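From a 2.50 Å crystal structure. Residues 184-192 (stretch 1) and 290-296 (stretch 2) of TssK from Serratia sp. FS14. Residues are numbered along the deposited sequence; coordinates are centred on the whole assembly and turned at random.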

# COMPACT_ATOMS: atom_id res chain seq x y z
N THR A 184 14.96 -12.92 -20.46
CA THR A 184 15.04 -12.50 -19.07
C THR A 184 14.02 -11.44 -18.69
O THR A 184 13.95 -11.08 -17.52
N ALA A 185 13.26 -10.89 -19.61
CA ALA A 185 12.32 -9.87 -19.20
C ALA A 185 11.01 -10.45 -18.72
O ALA A 185 10.25 -9.75 -18.04
N GLN A 186 10.71 -11.70 -19.05
CA GLN A 186 9.44 -12.28 -18.66
C GLN A 186 9.45 -12.62 -17.18
O GLN A 186 10.46 -13.07 -16.64
N ILE A 187 8.33 -12.35 -16.53
CA ILE A 187 8.19 -12.53 -15.09
C ILE A 187 7.14 -13.61 -14.85
O ILE A 187 6.00 -13.47 -15.29
N PRO A 188 7.47 -14.67 -14.15
CA PRO A 188 6.48 -15.70 -13.83
C PRO A 188 5.39 -15.14 -12.93
O PRO A 188 5.60 -14.12 -12.25
N PRO A 189 4.22 -15.76 -12.90
CA PRO A 189 3.25 -15.41 -11.86
C PRO A 189 3.87 -15.64 -10.49
O PRO A 189 4.32 -16.74 -10.18
N MET A 190 3.94 -14.59 -9.71
CA MET A 190 4.73 -14.56 -8.49
C MET A 190 3.84 -14.30 -7.30
O MET A 190 2.95 -13.46 -7.35
N LEU A 191 4.07 -15.04 -6.22
CA LEU A 191 3.36 -14.75 -4.99
C LEU A 191 4.13 -13.83 -4.08
O LEU A 191 3.53 -13.20 -3.22
N ASN A 192 5.44 -13.71 -4.25
CA ASN A 192 6.22 -12.76 -3.49
C ASN A 192 7.11 -11.99 -4.45
O ASN A 192 7.92 -12.59 -5.15
N ASP A 290 -2.34 -7.89 -14.46
CA ASP A 290 -2.49 -9.22 -15.05
C ASP A 290 -1.51 -10.11 -14.32
O ASP A 290 -0.29 -9.99 -14.51
N HIS A 291 -2.03 -10.99 -13.48
CA HIS A 291 -1.15 -11.82 -12.67
C HIS A 291 -0.26 -12.70 -13.53
O HIS A 291 0.88 -12.98 -13.15
N ASP A 292 -0.73 -13.11 -14.70
CA ASP A 292 0.03 -14.01 -15.55
C ASP A 292 0.77 -13.29 -16.67
O ASP A 292 1.20 -13.93 -17.62
N ASN A 293 0.93 -11.97 -16.58
CA ASN A 293 1.81 -11.25 -17.48
C ASN A 293 2.35 -10.00 -16.81
O ASN A 293 2.04 -8.88 -17.22
N LEU A 294 3.17 -10.19 -15.79
CA LEU A 294 3.57 -9.07 -14.96
C LEU A 294 4.54 -8.16 -15.66
O LEU A 294 4.49 -6.95 -15.44
N ALA A 295 5.40 -8.70 -16.53
CA ALA A 295 6.31 -7.87 -17.30
C ALA A 295 5.56 -6.86 -18.16
O ALA A 295 5.93 -5.69 -18.24
N LEU A 296 4.49 -7.29 -18.81
CA LEU A 296 3.71 -6.37 -19.61
C LEU A 296 3.11 -5.26 -18.77
O LEU A 296 3.36 -4.08 -19.01

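Which side chains form the apolar centre? Ile187, Leu294 and Ala295 all point toward the opposing stretch. Ile187 (chi1 m, chi2 t) sets its CG2 3.9 Å from Leu294 CB and its CD1 4.0 Å from Ala295 CB, so the side chain lies against both residues at the start of the helix, with Ile187 CD1 also 4.3 Å from Leu294 CB. Leu294, also m and t, places CD1 3.8 Å from Pro188 O and 4.4 Å from Met190 CB; the all-m Met190 chain then leads away.

How does His291 fit against the extended segment? With chi1 t, its ring comes close to stretch 1, and CE1 lies 3.2 Å from Met190 O, at the ring edge. Pro189 CB approaches CD2 obliquely at 4.0 Å, while Pro189 CA sits 3.6 Å from His291 O. The proline also meets Asp292, CB to OD1 at 3.6 Å.

What joins the backbones without a direct hydrogen bond? Water 1 accepts from Ile187 N at 2.8 Å and from Ala295 N at 2.9 Å, bridging the stretches.

What holds stretch 2 in shape? A type I turn from Asp290 to Asn293 is closed by Asn293 N to Asp290 O, 3.1 Å, and braced by Asp292 N donating to Asp290 OD1, 3.1 Å. Asn293 (chi1 t) caps the helix, its OD1 accepting from Leu296 N at 3.2 Å.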

# COMPACT_ATOMS: atom_id res chain seq x y z
CB THR A 184 16.43 -11.98 -18.76
OG1 THR A 184 16.76 -10.97 -19.71
CG2 THR A 184 17.43 -13.09 -18.82
CB ALA A 185 12.04 -8.90 -20.34
CB GLN A 186 9.13 -13.51 -19.50
CG GLN A 186 8.91 -13.18 -20.96
CD GLN A 186 8.22 -11.84 -21.19
OE1 GLN A 186 6.99 -11.75 -21.13
NE2 GLN A 186 9.00 -10.79 -21.47
CB ILE A 187 7.78 -11.23 -14.39
CG1 ILE A 187 8.86 -10.18 -14.58
CG2 ILE A 187 7.53 -11.48 -12.93
CD1 ILE A 187 8.38 -8.79 -14.36
CB PRO A 188 7.30 -16.77 -13.11
CG PRO A 188 8.70 -16.47 -13.43
CD PRO A 188 8.81 -15.00 -13.65
CB PRO A 189 2.08 -16.35 -12.14
CG PRO A 189 2.69 -17.48 -12.89
CD PRO A 189 3.75 -16.86 -13.73
CB MET A 190 5.80 -13.49 -8.55
CG MET A 190 6.92 -13.77 -9.51
SD MET A 190 7.66 -15.36 -9.29
CE MET A 190 8.56 -15.06 -7.80
CB LEU A 191 3.01 -16.04 -4.24
CG LEU A 191 1.87 -16.75 -4.95
CD1 LEU A 191 1.54 -18.04 -4.28
CD2 LEU A 191 0.67 -15.88 -5.04
CB ASN A 192 7.04 -13.48 -2.44
CG ASN A 192 7.79 -12.54 -1.55
OD1 ASN A 192 7.52 -11.36 -1.52
ND2 ASN A 192 8.75 -13.05 -0.84
CB ASP A 290 -2.22 -9.20 -16.56
CG ASP A 290 -2.52 -10.53 -17.23
OD1 ASP A 290 -2.58 -11.56 -16.57
OD2 ASP A 290 -2.69 -10.55 -18.45
CB HIS A 291 -1.98 -12.67 -11.70
CG HIS A 291 -1.17 -13.28 -10.59
ND1 HIS A 291 -0.48 -12.53 -9.68
CD2 HIS A 291 -0.94 -14.57 -10.27
CE1 HIS A 291 0.15 -13.33 -8.84
NE2 HIS A 291 -0.12 -14.57 -9.18
CB ASP A 292 -0.87 -15.10 -16.11
CG ASP A 292 -1.41 -16.02 -15.03
OD1 ASP A 292 -0.63 -16.81 -14.48
OD2 ASP A 292 -2.62 -15.96 -14.71
CB ASN A 293 1.08 -10.90 -18.77
CG ASN A 293 2.03 -10.48 -19.89
OD1 ASN A 293 3.18 -10.11 -19.66
ND2 ASN A 293 1.54 -10.55 -21.10
CB LEU A 294 4.17 -9.58 -13.65
CG LEU A 294 3.14 -10.23 -12.70
CD1 LEU A 294 3.80 -10.89 -11.51
CD2 LEU A 294 2.11 -9.25 -12.23
CB ALA A 295 7.21 -8.73 -18.17
CB LEU A 296 2.60 -7.11 -20.35
CG LEU A 296 1.74 -6.14 -21.13
CD1 LEU A 296 2.47 -5.67 -22.36
CD2 LEU A 296 0.41 -6.74 -21.49
O HOH W 1 5.78 -11.51 -17.20